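Local atomic coordinates of CCMAN5 (Cellulosimicrobium cellulans, PDB entry 2XSG), a protein that hydrolyses alpha-mannosidic linkages as a family 92 glycosidase, and enables mannose-6-phosphate modification of yeast-produced lysosomal enzymes, probably by removing a capping mannose. Residues A[163-177]-A[226-238]. Numbering follows the deposited sequence.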
ATOM      1  N   LEU A 163     -19.887   2.236 -17.545  1.00  3.82           N
ATOM      2  CA  LEU A 163     -18.514   2.653 -17.836  1.00  4.33           C
ATOM      3  C   LEU A 163     -18.201   4.071 -17.392  1.00  4.27           C
ATOM      4  O   LEU A 163     -17.120   4.594 -17.670  1.00  3.83           O
ATOM      5  CB  LEU A 163     -18.189   2.472 -19.321  1.00  4.78           C
ATOM      6  CG  LEU A 163     -17.972   1.047 -19.851  1.00  6.11           C
ATOM      7  CD1 LEU A 163     -17.065   0.224 -18.928  1.00  6.97           C
ATOM      8  CD2 LEU A 163     -19.268   0.346 -20.005  1.00 10.10           C
ATOM      9  N   GLU A 164     -19.146   4.695 -16.693  1.00  4.37           N
ATOM     10  CA  GLU A 164     -18.899   6.034 -16.159  1.00  4.22           C
ATOM     11  C   GLU A 164     -18.279   5.957 -14.758  1.00  3.63           C
ATOM     12  O   GLU A 164     -17.430   6.767 -14.425  1.00  2.90           O
ATOM     13  CB  GLU A 164     -20.188   6.859 -16.142  1.00  4.51           C
ATOM     14  CG  GLU A 164     -19.964   8.355 -15.887  1.00  6.48           C
ATOM     15  CD  GLU A 164     -19.807   8.690 -14.400  1.00  9.30           C
ATOM     16  OE1 GLU A 164     -20.198   7.870 -13.543  1.00  9.43           O
ATOM     17  OE2 GLU A 164     -19.275   9.778 -14.086  1.00 11.85           O
ATOM     18  N   THR A 165     -18.712   4.972 -13.959  1.00  3.56           N
ATOM     19  CA  THR A 165     -18.316   4.809 -12.546  1.00  3.08           C
ATOM     20  C   THR A 165     -16.802   4.908 -12.357  1.00  3.51           C
ATOM     21  O   THR A 165     -16.030   4.206 -13.026  1.00  3.41           O
ATOM     22  CB  THR A 165     -18.819   3.462 -11.969  1.00  2.92           C
ATOM     23  OG1 THR A 165     -20.201   3.290 -12.286  1.00  4.30           O
ATOM     24  CG2 THR A 165     -18.631   3.389 -10.451  1.00  2.68           C
ATOM     25  N   ASN A 166     -16.395   5.826 -11.484  1.00  2.92           N
ATOM     26  CA  ASN A 166     -14.997   5.938 -11.055  1.00  3.13           C
ATOM     27  C   ASN A 166     -14.946   6.511  -9.650  1.00  3.00           C
ATOM     28  O   ASN A 166     -15.785   7.342  -9.304  1.00  2.83           O
ATOM     29  CB  ASN A 166     -14.201   6.826 -12.020  1.00  2.16           C
ATOM     30  CG  ASN A 166     -12.713   6.797 -11.737  1.00  3.11           C
ATOM     31  OD1 ASN A 166     -12.225   7.519 -10.873  1.00  3.68           O
ATOM     32  ND2 ASN A 166     -11.975   5.978 -12.490  1.00  2.36           N
ATOM     33  N   ASN A 167     -13.957   6.084  -8.863  1.00  2.90           N
ATOM     34  CA  ASN A 167     -13.791   6.561  -7.486  1.00  3.44           C
ATOM     35  C   ASN A 167     -13.456   8.042  -7.356  1.00  3.97           C
ATOM     36  O   ASN A 167     -13.731   8.656  -6.315  1.00  4.22           O
ATOM     37  CB  ASN A 167     -12.785   5.687  -6.711  1.00  2.69           C
ATOM     38  CG  ASN A 167     -13.356   4.318  -6.382  1.00  2.71           C
ATOM     39  OD1 ASN A 167     -14.564   4.173  -6.184  1.00  3.87           O
ATOM     40  ND2 ASN A 167     -12.507   3.317  -6.336  1.00  2.12           N
ATOM     41  N   THR A 168     -12.894   8.611  -8.420  1.00  4.11           N
ATOM     42  CA  THR A 168     -12.549  10.027  -8.432  1.00  4.11           C
ATOM     43  C   THR A 168     -13.028  10.758  -9.677  1.00  3.76           C
ATOM     44  O   THR A 168     -13.712  11.762  -9.560  1.00  4.27           O
ATOM     45  CB  THR A 168     -11.038  10.246  -8.238  1.00  3.74           C
ATOM     46  OG1 THR A 168     -10.683   9.881  -6.904  1.00  5.39           O
ATOM     47  CG2 THR A 168     -10.663  11.712  -8.460  1.00  3.94           C
ATOM     48  N   SER A 169     -12.670  10.285 -10.866  1.00  3.33           N
ATOM     49  CA  SER A 169     -12.979  11.065 -12.067  1.00  2.77           C
ATOM     50  C   SER A 169     -12.884  10.231 -13.325  1.00  2.78           C
ATOM     51  O   SER A 169     -11.822   9.684 -13.641  1.00  2.21           O
ATOM     52  CB  SER A 169     -12.042  12.290 -12.179  1.00  2.48           C
ATOM     53  OG  SER A 169     -12.259  12.998 -13.390  1.00  2.30           O
ATOM     54  N   ARG A 170     -14.010  10.145 -14.022  1.00  2.21           N
ATOM     55  CA  ARG A 170     -14.078   9.529 -15.330  1.00  3.20           C
ATOM     56  C   ARG A 170     -13.708  10.576 -16.379  1.00  3.11           C
ATOM     57  O   ARG A 170     -14.319  11.652 -16.429  1.00  2.98           O
ATOM     58  CB  ARG A 170     -15.489   8.961 -15.579  1.00  3.45           C
ATOM     59  CG  ARG A 170     -15.872   8.706 -17.047  1.00  2.73           C
ATOM     60  CD  ARG A 170     -14.957   7.673 -17.760  1.00  4.41           C
ATOM     61  NE  ARG A 170     -15.173   6.339 -17.214  1.00  2.89           N
ATOM     62  CZ  ARG A 170     -14.281   5.653 -16.503  1.00  2.98           C
ATOM     63  NH1 ARG A 170     -13.052   6.122 -16.284  1.00  4.16           N
ATOM     64  NH2 ARG A 170     -14.612   4.465 -16.035  1.00  2.00           N
ATOM     65  N   ARG A 171     -12.706  10.265 -17.191  1.00  2.36           N
ATOM     66  CA  ARG A 171     -12.255  11.193 -18.248  1.00  2.85           C
ATOM     67  C   ARG A 171     -12.825  10.845 -19.616  1.00  2.64           C
ATOM     68  O   ARG A 171     -13.337  11.721 -20.305  1.00  2.70           O
ATOM     69  CB  ARG A 171     -10.717  11.317 -18.290  1.00  2.39           C
ATOM     70  CG  ARG A 171     -10.108  11.906 -17.001  1.00  3.88           C
ATOM     71  CD  ARG A 171     -10.695  13.296 -16.690  1.00  4.93           C
ATOM     72  NE  ARG A 171     -10.383  13.795 -15.345  1.00  7.90           N
ATOM     73  CZ  ARG A 171      -9.256  14.434 -15.023  1.00  9.00           C
ATOM     74  NH1 ARG A 171      -8.318  14.632 -15.938  1.00  6.83           N
ATOM     75  NH2 ARG A 171      -9.055  14.871 -13.783  1.00  7.40           N
ATOM     76  N   SER A 172     -12.734   9.574 -19.996  1.00  2.18           N
ATOM     77  CA  SER A 172     -13.340   9.090 -21.233  1.00  2.36           C
ATOM     78  C   SER A 172     -13.576   7.580 -21.142  1.00  2.53           C
ATOM     79  O   SER A 172     -12.923   6.884 -20.348  1.00  2.00           O
ATOM     80  CB  SER A 172     -12.490   9.433 -22.453  1.00  2.33           C
ATOM     81  OG  SER A 172     -11.239   8.774 -22.402  1.00  3.72           O
ATOM     82  N   SER A 173     -14.515   7.085 -21.941  1.00  2.41           N
ATOM     83  CA  SER A 173     -14.769   5.651 -22.009  1.00  3.42           C
ATOM     84  C   SER A 173     -15.336   5.278 -23.372  1.00  3.80           C
ATOM     85  O   SER A 173     -15.816   6.152 -24.112  1.00  4.55           O
ATOM     86  CB  SER A 173     -15.742   5.215 -20.898  1.00  3.32           C
ATOM     87  OG  SER A 173     -17.046   5.725 -21.152  1.00  4.99           O
ATOM     88  N   SER A 174     -15.253   3.991 -23.714  1.00  4.11           N
ATOM     89  CA  SER A 174     -15.862   3.478 -24.948  1.00  4.21           C
ATOM     90  C   SER A 174     -16.317   2.054 -24.767  1.00  4.20           C
ATOM     91  O   SER A 174     -15.833   1.329 -23.886  1.00  3.42           O
ATOM     92  CB  SER A 174     -14.892   3.544 -26.133  1.00  3.97           C
ATOM     93  OG  SER A 174     -13.815   2.630 -25.938  1.00  2.64           O
ATOM     94  N   VAL A 175     -17.251   1.652 -25.622  1.00  4.48           N
ATOM     95  CA  VAL A 175     -17.747   0.285 -25.618  1.00  4.87           C
ATOM     96  C   VAL A 175     -18.114  -0.108 -27.054  1.00  5.58           C
ATOM     97  O   VAL A 175     -18.749   0.661 -27.771  1.00  5.67           O
ATOM     98  CB  VAL A 175     -18.905   0.096 -24.593  1.00  4.88           C
ATOM     99  CG1 VAL A 175     -20.093   1.056 -24.900  1.00  4.21           C
ATOM    100  CG2 VAL A 175     -19.355  -1.389 -24.528  1.00  4.08           C
ATOM    101  N   GLN A 176     -17.627  -1.266 -27.480  1.00  5.95           N
ATOM    102  CA  GLN A 176     -18.012  -1.863 -28.743  1.00  7.10           C
ATOM    103  C   GLN A 176     -18.637  -3.214 -28.411  1.00  6.89           C
ATOM    104  O   GLN A 176     -18.065  -3.994 -27.637  1.00  6.23           O
ATOM    105  CB  GLN A 176     -16.770  -2.028 -29.621  1.00  8.08           C
ATOM    106  CG  GLN A 176     -17.022  -2.623 -31.006  1.00 11.45           C
ATOM    107  CD  GLN A 176     -17.622  -1.616 -31.953  1.00 12.62           C
ATOM    108  OE1 GLN A 176     -17.061  -0.541 -32.172  1.00 16.87           O
ATOM    109  NE2 GLN A 176     -18.776  -1.946 -32.505  1.00 14.62           N
ATOM    110  N   VAL A 177     -19.803  -3.478 -28.996  1.00  6.86           N
ATOM    111  CA  VAL A 177     -20.516  -4.740 -28.832  1.00  8.23           C
ATOM    112  C   VAL A 177     -20.323  -5.707 -30.012  1.00  8.83           C
ATOM    113  O   VAL A 177     -20.400  -5.296 -31.167  1.00  8.73           O
ATOM    114  CB  VAL A 177     -22.043  -4.482 -28.654  1.00  8.01           C
ATOM    115  CG1 VAL A 177     -22.780  -5.774 -28.428  1.00  8.69           C
ATOM    116  CG2 VAL A 177     -22.273  -3.556 -27.494  1.00  8.74           C
ATOM    117  N   ALA A 226     -27.592   0.722 -31.010  1.00  8.44           N
ATOM    118  CA  ALA A 226     -26.252   0.869 -31.613  1.00  8.13           C
ATOM    119  C   ALA A 226     -25.189   0.072 -30.873  1.00  7.89           C
ATOM    120  O   ALA A 226     -25.217  -0.034 -29.647  1.00  8.55           O
ATOM    121  CB  ALA A 226     -25.837   2.353 -31.720  1.00  8.24           C
ATOM    122  N   THR A 227     -24.235  -0.465 -31.621  1.00  7.99           N
ATOM    123  CA  THR A 227     -23.267  -1.409 -31.067  1.00  7.82           C
ATOM    124  C   THR A 227     -21.958  -0.744 -30.627  1.00  7.86           C
ATOM    125  O   THR A 227     -21.038  -1.435 -30.184  1.00  7.76           O
ATOM    126  CB  THR A 227     -22.939  -2.508 -32.092  1.00  8.09           C
ATOM    127  OG1 THR A 227     -22.606  -1.886 -33.344  1.00  6.88           O
ATOM    128  CG2 THR A 227     -24.130  -3.461 -32.284  1.00  8.46           C
ATOM    129  N   ALA A 228     -21.867   0.584 -30.781  1.00  7.62           N
ATOM    130  CA  ALA A 228     -20.633   1.338 -30.460  1.00  7.30           C
ATOM    131  C   ALA A 228     -20.948   2.659 -29.754  1.00  6.93           C
ATOM    132  O   ALA A 228     -21.894   3.361 -30.126  1.00  6.79           O
ATOM    133  CB  ALA A 228     -19.808   1.607 -31.730  1.00  7.81           C
ATOM    134  N   GLN A 229     -20.163   2.976 -28.728  1.00  5.74           N
ATOM    135  CA  GLN A 229     -20.228   4.273 -28.071  1.00  5.21           C
ATOM    136  C   GLN A 229     -18.819   4.720 -27.742  1.00  5.10           C
ATOM    137  O   GLN A 229     -17.936   3.895 -27.507  1.00  4.77           O
ATOM    138  CB  GLN A 229     -21.051   4.223 -26.768  1.00  4.59           C
ATOM    139  CG  GLN A 229     -22.499   3.734 -26.894  1.00  5.24           C
ATOM    140  CD  GLN A 229     -23.451   4.742 -27.547  1.00  3.89           C
ATOM    141  OE1 GLN A 229     -23.147   5.912 -27.656  1.00  3.94           O
ATOM    142  NE2 GLN A 229     -24.624   4.278 -27.947  1.00  4.42           N
ATOM    143  N   ASP A 230     -18.621   6.032 -27.710  1.00  5.10           N
ATOM    144  CA  ASP A 230     -17.328   6.612 -27.410  1.00  5.36           C
ATOM    145  C   ASP A 230     -17.544   8.021 -26.861  1.00  5.03           C
ATOM    146  O   ASP A 230     -18.024   8.896 -27.566  1.00  4.27           O
ATOM    147  CB  ASP A 230     -16.488   6.657 -28.688  1.00  6.31           C
ATOM    148  CG  ASP A 230     -15.030   6.965 -28.427  1.00  8.20           C
ATOM    149  OD1 ASP A 230     -14.622   7.088 -27.248  1.00  8.99           O
ATOM    150  OD2 ASP A 230     -14.284   7.073 -29.434  1.00 12.10           O
ATOM    151  N   GLY A 231     -17.188   8.244 -25.604  1.00  4.15           N
ATOM    152  CA  GLY A 231     -17.467   9.535 -24.968  1.00  3.52           C
ATOM    153  C   GLY A 231     -16.919   9.562 -23.561  1.00  3.03           C
ATOM    154  O   GLY A 231     -15.755   9.248 -23.343  1.00  2.58           O
ATOM    155  N   VAL A 232     -17.769   9.939 -22.612  1.00  3.10           N
ATOM    156  CA  VAL A 232     -17.395  10.021 -21.200  1.00  2.62           C
ATOM    157  C   VAL A 232     -18.275   9.069 -20.395  1.00  2.98           C
ATOM    158  O   VAL A 232     -17.775   8.083 -19.825  1.00  2.65           O
ATOM    159  CB  VAL A 232     -17.535  11.458 -20.673  1.00  2.61           C
ATOM    160  CG1 VAL A 232     -17.034  11.553 -19.243  1.00  2.00           C
ATOM    161  CG2 VAL A 232     -16.750  12.412 -21.551  1.00  2.00           C
ATOM    162  N   ASP A 233     -19.579   9.358 -20.364  1.00  3.22           N
ATOM    163  CA  ASP A 233     -20.570   8.449 -19.772  1.00  3.49           C
ATOM    164  C   ASP A 233     -21.077   7.517 -20.872  1.00  4.11           C
ATOM    165  O   ASP A 233     -21.902   7.919 -21.718  1.00  4.42           O
ATOM    166  CB  ASP A 233     -21.725   9.258 -19.172  1.00  3.24           C
ATOM    167  CG  ASP A 233     -22.707   8.413 -18.361  1.00  4.68           C
ATOM    168  OD1 ASP A 233     -22.626   7.169 -18.388  1.00  3.73           O
ATOM    169  OD2 ASP A 233     -23.575   9.013 -17.678  1.00  6.32           O
ATOM    170  N   THR A 234     -20.572   6.284 -20.884  1.00  3.91           N
ATOM    171  CA  THR A 234     -21.089   5.256 -21.785  1.00  3.46           C
ATOM    172  C   THR A 234     -21.388   4.002 -20.972  1.00  3.81           C
ATOM    173  O   THR A 234     -20.941   3.867 -19.817  1.00  3.71           O
ATOM    174  CB  THR A 234     -20.107   4.915 -22.975  1.00  3.32           C
ATOM    175  OG1 THR A 234     -18.925   4.278 -22.477  1.00  3.57           O
ATOM    176  CG2 THR A 234     -19.703   6.167 -23.736  1.00  2.78           C
ATOM    177  N   GLY A 235     -22.152   3.094 -21.573  1.00  3.22           N
ATOM    178  CA  GLY A 235     -22.434   1.812 -20.963  1.00  3.13           C
ATOM    179  C   GLY A 235     -23.150   0.846 -21.871  1.00  2.98           C
ATOM    180  O   GLY A 235     -23.520   1.191 -22.998  1.00  3.54           O
ATOM    181  N   ALA A 236     -23.349  -0.370 -21.370  1.00  2.96           N
ATOM    182  CA  ALA A 236     -24.100  -1.402 -22.079  1.00  3.15           C
ATOM    183  C   ALA A 236     -24.982  -2.176 -21.102  1.00  3.47           C
ATOM    184  O   ALA A 236     -24.649  -2.316 -19.925  1.00  3.37           O
ATOM    185  CB  ALA A 236     -23.153  -2.346 -22.817  1.00  3.36           C
ATOM    186  N   ILE A 237     -26.125  -2.645 -21.591  1.00  3.37           N
ATOM    187  CA  ILE A 237     -27.028  -3.456 -20.779  1.00  3.80           C
ATOM    188  C   ILE A 237     -27.230  -4.791 -21.479  1.00  4.12           C
ATOM    189  O   ILE A 237     -27.668  -4.837 -22.630  1.00  4.10           O
ATOM    190  CB  ILE A 237     -28.372  -2.733 -20.497  1.00  3.74           C
ATOM    191  CG1 ILE A 237     -28.082  -1.348 -19.855  1.00  3.83           C
ATOM    192  CG2 ILE A 237     -29.272  -3.589 -19.614  1.00  3.89           C
ATOM    193  CD1 ILE A 237     -29.304  -0.551 -19.427  1.00  3.22           C
ATOM    194  N   LEU A 238     -26.842  -5.859 -20.793  1.00  3.83           N
ATOM    195  CA  LEU A 238     -26.971  -7.220 -21.305  1.00  4.57           C
ATOM    196  C   LEU A 238     -28.245  -7.824 -20.748  1.00  4.76           C
ATOM    197  O   LEU A 238     -28.488  -7.735 -19.552  1.00  4.37           O
ATOM    198  CB  LEU A 238     -25.770  -8.070 -20.862  1.00  3.92           C
ATOM    199  CG  LEU A 238     -24.380  -7.589 -21.311  1.00  4.39           C
ATOM    200  CD1 LEU A 238     -23.279  -8.058 -20.351  1.00  2.95           C
ATOM    201  CD2 LEU A 238     -24.078  -8.016 -22.761  1.00  4.30           C
TER
HETATM  202  O   HOH W   1     -20.384  -0.811 -34.175  1.00 20.04           O
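Ser173 OG is gripped twice by segment 226-238: it receives the hydroxyl proton of Thr234 OG1 at 2.7 Å and donates its own to Val232 O at 2.8 Å. The second bond reaches that carbonyl from above its plane, 54° out. With chi1 at 69°, OG sits between the backbone N and carbonyl carbon of Ser173, which brings it within bonding distance of the 232-234 connection; both its donor and acceptor roles are thereby used. At the end of this connection, Leu163 N bonds to Thr234 O (N-O 3.0 Å), in the carbonyl plane. Leu163 O is held side-on by Arg170 NE and NH2, while the arginine's CG passes 3.4 Å from Val232 O; Asp78 salt-bridges the same guanidinium. Strands 169-177 and 228-231 run antiparallel at 174°, and the hydrogen-bonded pairs Ser173-Gly231 and Val175-Gln229 add 228-231 to the N-terminal domain's large antiparallel sheet, where its one strand neighbour is 169-179. Val175 CG1 lies alongside Gln229 CB at 3.8 Å, and Val175 CG2 makes an apolar contact with Ala236 CB of a second sheet at 4.3 Å. At the far end Val177 N meets Thr227 O at 2.7 Å, and a water joins Gln176 NE2 to Thr227 OG1.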